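Local coordinates for protein restriction endonuclease EcoP15I, modification subunit (Escherichia coli, PDB 4ZCF) that methylates one adenine in the asymmetric DNA site 5'-CAGCAG-3', using S-adenosyl-L-methionine, and joins the Res subunit for DNA restriction, at residues F25-D30 / L41-A46; D101-L106 / L182-E187. One frame throughout, in Å; residues are numbered along the deposited sequence.

The two contacts follow one another along the chain, contact 1 closing before contact 2 opens, and do not touch: their centres are about 36 Å apart and their nearest atoms about 22 Å. Contact 1 belongs to the N-terminal helices, its centre about 40 Å from the centre of the chain, and lies against the second Mod subunit. Contact 2 has its centre about 12 Å from that point, within the methyltransferase fold, where helices 102-113 and 171-188 precede and follow strand 117-122; residues 123-126 directly after this strand are predicted to bind S-adenosylmethionine. Neither contact reaches the bound nucleic acid, whose nearest atoms are about 30 Å from contact 1 and about 19 Å from contact 2.

Contact 1 of 2, residues F25-D30 / L41-A46; sequences FPQCFD and LEIIRA
Where the two N-terminal helices 14-24 and 37-44 pack, joined by a loop, Ile-43 reaches from the second helix to Phe-25, Gln-27 and Cys-28 just after the first. Its CD1 methyl makes the nearest approach to all three. CG1 lies anti to the carbonyl carbon (chi1 -72°) and chi2 is extended, which carries CD1 out from the helix. The methyl comes to the edge of the Phe-25 ring, near the ring plane, with Ile-43 CD1 4.2 Å from Phe-25 CD2. The Gln-27 side chain, bent at chi2 (-81°), comes to meet that of Ile-43 from the opposite direction, and Gln-27 NE2 lies 3.4 Å from Ile-43 CD1, a van der Waals approach. Cys-28 completes the set, its SG 4.3 Å from Ile-43 CD1. Phe-25 leaves helical geometry at the end of helix 14-24, and a short 3-10 turn over residues 26-28 carries Gln-27 and Cys-28; a weak backbone bond from Cys-28 N to Phe-25 O (3.4 Å) spans it. No hydrogen bond joins the segments. Phe-25 and Cys-28 also touch Leu-40. Gln-17 of the second Mod subunit packs on Phe-25, and its Asn-14 ND2 is hydrogen-bonded to Ile-43 O.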
loop_
_atom_site.group_PDB
_atom_site.type_symbol
_atom_site.label_atom_id
_atom_site.label_comp_id
_atom_site.label_asym_id
_atom_site.label_seq_id
_atom_site.Cartn_x
_atom_site.Cartn_y
_atom_site.Cartn_z
ATOM N N PHE A 25 -28.260 -19.884 -13.022
ATOM C CA PHE A 25 -26.814 -19.928 -12.782
ATOM C C PHE A 25 -26.126 -18.820 -13.598
ATOM O O PHE A 25 -25.383 -19.114 -14.540
ATOM C CB PHE A 25 -26.262 -21.338 -13.092
ATOM C CG PHE A 25 -27.030 -22.453 -12.423
ATOM C CD1 PHE A 25 -28.159 -23.003 -13.024
ATOM C CD2 PHE A 25 -26.661 -22.917 -11.168
ATOM C CE1 PHE A 25 -28.909 -23.985 -12.372
ATOM C CE2 PHE A 25 -27.388 -23.931 -10.539
ATOM C CZ PHE A 25 -28.502 -24.462 -11.147
ATOM N N PRO A 26 -26.382 -17.527 -13.260
ATOM C CA PRO A 26 -25.811 -16.430 -14.064
ATOM C C PRO A 26 -24.293 -16.262 -14.017
ATOM O O PRO A 26 -23.697 -15.894 -15.016
ATOM C CB PRO A 26 -26.568 -15.205 -13.552
ATOM C CG PRO A 26 -26.873 -15.533 -12.143
ATOM C CD PRO A 26 -27.237 -16.987 -12.179
ATOM N N GLN A 27 -23.680 -16.570 -12.876
ATOM C CA GLN A 27 -22.238 -16.500 -12.598
ATOM C C GLN A 27 -21.424 -17.547 -13.373
ATOM O O GLN A 27 -20.199 -17.546 -13.296
ATOM C CB GLN A 27 -22.008 -16.689 -11.094
ATOM C CG GLN A 27 -22.183 -18.133 -10.581
ATOM C CD GLN A 27 -23.620 -18.557 -10.342
ATOM O OE1 GLN A 27 -24.581 -17.955 -10.823
ATOM N NE2 GLN A 27 -23.804 -19.614 -9.577
ATOM N N CYS A 28 -22.107 -18.460 -14.069
ATOM C CA CYS A 28 -21.503 -19.545 -14.834
ATOM C C CYS A 28 -21.208 -19.147 -16.256
ATOM O O CYS A 28 -20.714 -19.968 -17.018
ATOM C CB CYS A 28 -22.391 -20.782 -14.774
ATOM S SG CYS A 28 -22.391 -21.593 -13.167
ATOM N N PHE A 29 -21.524 -17.888 -16.608
ATOM C CA PHE A 29 -21.311 -17.268 -17.917
ATOM C C PHE A 29 -20.442 -16.016 -17.723
ATOM O O PHE A 29 -20.674 -15.244 -16.798
ATOM C CB PHE A 29 -22.660 -16.948 -18.585
ATOM C CG PHE A 29 -23.507 -18.177 -18.838
ATOM C CD1 PHE A 29 -24.382 -18.654 -17.865
ATOM C CD2 PHE A 29 -23.431 -18.859 -20.047
ATOM C CE1 PHE A 29 -25.158 -19.794 -18.098
ATOM C CE2 PHE A 29 -24.215 -19.996 -20.279
ATOM C CZ PHE A 29 -25.068 -20.456 -19.303
ATOM N N ASP A 30 -19.406 -15.844 -18.533
ATOM C CA ASP A 30 -18.495 -14.706 -18.361
ATOM C C ASP A 30 -19.087 -13.367 -18.868
ATOM O O ASP A 30 -20.251 -13.344 -19.258
ATOM C CB ASP A 30 -17.071 -15.042 -18.885
ATOM C CG ASP A 30 -16.870 -15.004 -20.387
ATOM O OD1 ASP A 30 -17.827 -14.658 -21.107
ATOM O OD2 ASP A 30 -15.724 -15.222 -20.839
ATOM N N LEU A 41 -19.644 -26.984 -12.357
ATOM C CA LEU A 41 -19.085 -28.228 -11.810
ATOM C C LEU A 41 -18.817 -28.140 -10.307
ATOM O O LEU A 41 -19.150 -29.080 -9.593
ATOM C CB LEU A 41 -17.833 -28.712 -12.570
ATOM C CG LEU A 41 -18.030 -29.188 -14.025
ATOM C CD1 LEU A 41 -16.688 -29.320 -14.737
ATOM C CD2 LEU A 41 -18.764 -30.526 -14.092
ATOM N N GLU A 42 -18.287 -27.002 -9.812
ATOM C CA GLU A 42 -18.060 -26.830 -8.370
ATOM C C GLU A 42 -19.373 -26.791 -7.566
ATOM O O GLU A 42 -19.379 -27.228 -6.411
ATOM C CB GLU A 42 -17.067 -25.692 -8.033
ATOM C CG GLU A 42 -17.543 -24.285 -8.366
ATOM C CD GLU A 42 -16.500 -23.183 -8.292
ATOM O OE1 GLU A 42 -15.418 -23.337 -8.908
ATOM O OE2 GLU A 42 -16.796 -22.134 -7.674
ATOM N N ILE A 43 -20.494 -26.362 -8.208
ATOM C CA ILE A 43 -21.848 -26.336 -7.618
ATOM C C ILE A 43 -22.372 -27.777 -7.480
ATOM O O ILE A 43 -22.858 -28.164 -6.411
ATOM C CB ILE A 43 -22.828 -25.400 -8.399
ATOM C CG1 ILE A 43 -22.470 -23.902 -8.164
ATOM C CG2 ILE A 43 -24.313 -25.696 -8.051
ATOM C CD1 ILE A 43 -23.040 -22.914 -9.134
ATOM N N ILE A 44 -22.234 -28.575 -8.550
ATOM C CA ILE A 44 -22.642 -29.980 -8.572
ATOM C C ILE A 44 -21.947 -30.839 -7.464
ATOM O O ILE A 44 -22.551 -31.800 -6.980
ATOM C CB ILE A 44 -22.517 -30.547 -10.007
ATOM C CG1 ILE A 44 -23.528 -29.858 -10.939
ATOM C CG2 ILE A 44 -22.685 -32.074 -10.040
ATOM C CD1 ILE A 44 -23.188 -29.927 -12.407
ATOM N N ARG A 45 -20.726 -30.445 -7.022
ATOM C CA ARG A 45 -19.946 -31.139 -5.981
ATOM C C ARG A 45 -20.238 -30.637 -4.552
ATOM O O ARG A 45 -19.935 -29.487 -4.212
ATOM C CB ARG A 45 -18.433 -31.093 -6.279
ATOM C CG ARG A 45 -18.040 -31.518 -7.701
ATOM C CD ARG A 45 -16.534 -31.514 -7.937
ATOM N NE ARG A 45 -15.879 -30.277 -7.497
ATOM C CZ ARG A 45 -15.319 -29.382 -8.307
ATOM N NH1 ARG A 45 -15.320 -29.572 -9.623
ATOM N NH2 ARG A 45 -14.745 -28.294 -7.806
ATOM N N ALA A 46 -20.828 -31.519 -3.723
ATOM C CA ALA A 46 -21.194 -31.275 -2.319
ATOM C C ALA A 46 -20.435 -32.261 -1.390
ATOM O O ALA A 46 -21.034 -32.885 -0.505
ATOM C CB ALA A 46 -22.705 -31.432 -2.147
#

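Contact 2 of 2, residues D101-L106 / L182-E187; sequences DNLEVL and LYIARE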
loop_
_atom_site.group_PDB
_atom_site.type_symbol
_atom_site.label_atom_id
_atom_site.label_comp_id
_atom_site.label_asym_id
_atom_site.label_seq_id
_atom_site.Cartn_x
_atom_site.Cartn_y
_atom_site.Cartn_z
ATOM N N ASP A 101 11.281 -5.673 -22.644
ATOM C CA ASP A 101 10.202 -6.152 -21.785
ATOM C C ASP A 101 10.387 -5.471 -20.455
ATOM O O ASP A 101 11.496 -5.482 -19.923
ATOM C CB ASP A 101 10.305 -7.675 -21.629
ATOM C CG ASP A 101 9.284 -8.324 -20.725
ATOM O OD1 ASP A 101 8.076 -8.005 -20.862
ATOM O OD2 ASP A 101 9.677 -9.210 -19.934
ATOM N N ASN A 102 9.328 -4.793 -19.965
ATOM C CA ASN A 102 9.344 -4.038 -18.708
ATOM C C ASN A 102 9.679 -4.902 -17.487
ATOM O O ASN A 102 10.420 -4.432 -16.619
ATOM C CB ASN A 102 8.046 -3.239 -18.519
ATOM C CG ASN A 102 6.770 -4.031 -18.726
ATOM O OD1 ASN A 102 6.666 -5.224 -18.421
ATOM N ND2 ASN A 102 5.760 -3.375 -19.238
ATOM N N LEU A 103 9.176 -6.169 -17.438
ATOM C CA LEU A 103 9.461 -7.109 -16.341
ATOM C C LEU A 103 10.940 -7.427 -16.265
ATOM O O LEU A 103 11.530 -7.388 -15.170
ATOM C CB LEU A 103 8.633 -8.404 -16.466
ATOM C CG LEU A 103 8.755 -9.420 -15.308
ATOM C CD1 LEU A 103 8.545 -8.760 -13.948
ATOM C CD2 LEU A 103 7.824 -10.602 -15.503
ATOM N N GLU A 104 11.548 -7.708 -17.438
ATOM C CA GLU A 104 12.976 -7.988 -17.581
ATOM C C GLU A 104 13.804 -6.737 -17.218
ATOM O O GLU A 104 14.767 -6.830 -16.438
ATOM C CB GLU A 104 13.262 -8.470 -19.011
ATOM C CG GLU A 104 14.658 -9.044 -19.197
ATOM C CD GLU A 104 14.978 -10.397 -18.586
ATOM O OE1 GLU A 104 14.057 -11.073 -18.074
ATOM O OE2 GLU A 104 16.162 -10.795 -18.659
ATOM N N VAL A 105 13.371 -5.559 -17.724
ATOM C CA VAL A 105 14.008 -4.268 -17.422
ATOM C C VAL A 105 13.971 -3.919 -15.921
ATOM O O VAL A 105 14.980 -3.475 -15.391
ATOM C CB VAL A 105 13.515 -3.123 -18.331
ATOM C CG1 VAL A 105 14.063 -1.788 -17.867
ATOM C CG2 VAL A 105 13.875 -3.380 -19.795
ATOM N N LEU A 106 12.843 -4.153 -15.237
ATOM C CA LEU A 106 12.689 -3.893 -13.793
ATOM C C LEU A 106 13.580 -4.818 -12.969
ATOM O O LEU A 106 14.187 -4.353 -12.014
ATOM C CB LEU A 106 11.222 -4.039 -13.343
ATOM C CG LEU A 106 10.219 -2.990 -13.789
ATOM C CD1 LEU A 106 8.816 -3.451 -13.509
ATOM C CD2 LEU A 106 10.494 -1.666 -13.133
ATOM N N LEU A 182 4.061 -5.518 -10.932
ATOM C CA LEU A 182 3.730 -4.809 -9.692
ATOM C C LEU A 182 4.562 -5.335 -8.543
ATOM O O LEU A 182 4.958 -4.556 -7.673
ATOM C CB LEU A 182 2.248 -5.009 -9.367
ATOM C CG LEU A 182 1.202 -4.348 -10.297
ATOM C CD1 LEU A 182 -0.160 -4.514 -9.717
ATOM C CD2 LEU A 182 1.488 -2.835 -10.527
ATOM N N TYR A 183 4.845 -6.665 -8.538
ATOM C CA TYR A 183 5.667 -7.306 -7.527
ATOM C C TYR A 183 7.086 -6.754 -7.541
ATOM O O TYR A 183 7.572 -6.339 -6.490
ATOM C CB TYR A 183 5.631 -8.846 -7.674
ATOM C CG TYR A 183 6.363 -9.571 -6.564
ATOM C CD1 TYR A 183 5.720 -9.896 -5.370
ATOM C CD2 TYR A 183 7.721 -9.867 -6.674
ATOM C CE1 TYR A 183 6.401 -10.535 -4.327
ATOM C CE2 TYR A 183 8.415 -10.483 -5.633
ATOM C CZ TYR A 183 7.743 -10.848 -4.475
ATOM O OH TYR A 183 8.429 -11.470 -3.460
ATOM N N ILE A 184 7.748 -6.733 -8.712
ATOM C CA ILE A 184 9.118 -6.191 -8.861
ATOM C C ILE A 184 9.165 -4.699 -8.639
ATOM O O ILE A 184 10.099 -4.232 -8.011
ATOM C CB ILE A 184 9.840 -6.601 -10.202
ATOM C CG1 ILE A 184 9.881 -8.155 -10.407
ATOM C CG2 ILE A 184 11.255 -5.971 -10.311
ATOM C CD1 ILE A 184 10.756 -8.974 -9.368
ATOM N N ALA A 185 8.179 -3.947 -9.180
ATOM C CA ALA A 185 8.097 -2.495 -9.030
ATOM C C ALA A 185 8.088 -2.105 -7.569
ATOM O O ALA A 185 8.807 -1.168 -7.224
ATOM C CB ALA A 185 6.867 -1.941 -9.733
ATOM N N ARG A 186 7.345 -2.855 -6.691
ATOM C CA ARG A 186 7.279 -2.555 -5.239
ATOM C C ARG A 186 8.675 -2.442 -4.591
ATOM O O ARG A 186 8.906 -1.571 -3.748
ATOM C CB ARG A 186 6.409 -3.593 -4.497
ATOM C CG ARG A 186 6.130 -3.265 -3.025
ATOM C CD ARG A 186 5.589 -4.484 -2.318
ATOM N NE ARG A 186 5.229 -4.235 -0.926
ATOM C CZ ARG A 186 6.059 -4.384 0.101
ATOM N NH1 ARG A 186 7.323 -4.738 -0.104
ATOM N NH2 ARG A 186 5.642 -4.152 1.339
ATOM N N GLU A 187 9.599 -3.304 -5.032
ATOM C CA GLU A 187 10.976 -3.391 -4.596
ATOM C C GLU A 187 11.759 -2.113 -4.875
ATOM O O GLU A 187 12.626 -1.754 -4.080
ATOM C CB GLU A 187 11.657 -4.578 -5.283
ATOM C CG GLU A 187 10.894 -5.906 -5.185
ATOM C CD GLU A 187 11.667 -7.179 -5.487
ATOM O OE1 GLU A 187 12.918 -7.133 -5.489
ATOM O OE2 GLU A 187 11.021 -8.237 -5.671
#
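Ile-184 meets Leu-103 and Leu-106 in the tightly packed part of this contact, where two of its branches engage residues a turn apart. Ile-184 CG2 sits against the base of Leu-106, 3.6 Å from its CB and 3.7 Å from its carbonyl C. Ile-184 CG1 meets the Leu-103 methyl CD1 at 3.8 Å, the two side chains crossing at about a right angle. Leu-103 does not start out pointing at the other helix; with CG opposite the backbone N (chi1 -175°), its end swings closer. Both helices are connections of the Rossmann-like methyltransferase fold: 102-113 links the parallel strands 96-99 and 117-122 in a beta-alpha-beta crossover, and 171-188 lies on the next, from 117-122 to 193-199. Their short segments run at 27°, their axes 9.7 Å apart at closest approach. Packing is looser at Ala-185, whose N lies 4.4 Å from Leu-106 CD1, and Phe-440 touches both residues. Asp-101 is the N-cap of helix 102-113, with a weak bond from Glu-104 N to its OD2; its OD1 forms a salt bridge to Arg-181 of the other helix. The partly exposed Arg-186 and Glu-187 make weak, long ion pairs with Asp-169 and Arg-145 of the Res chain.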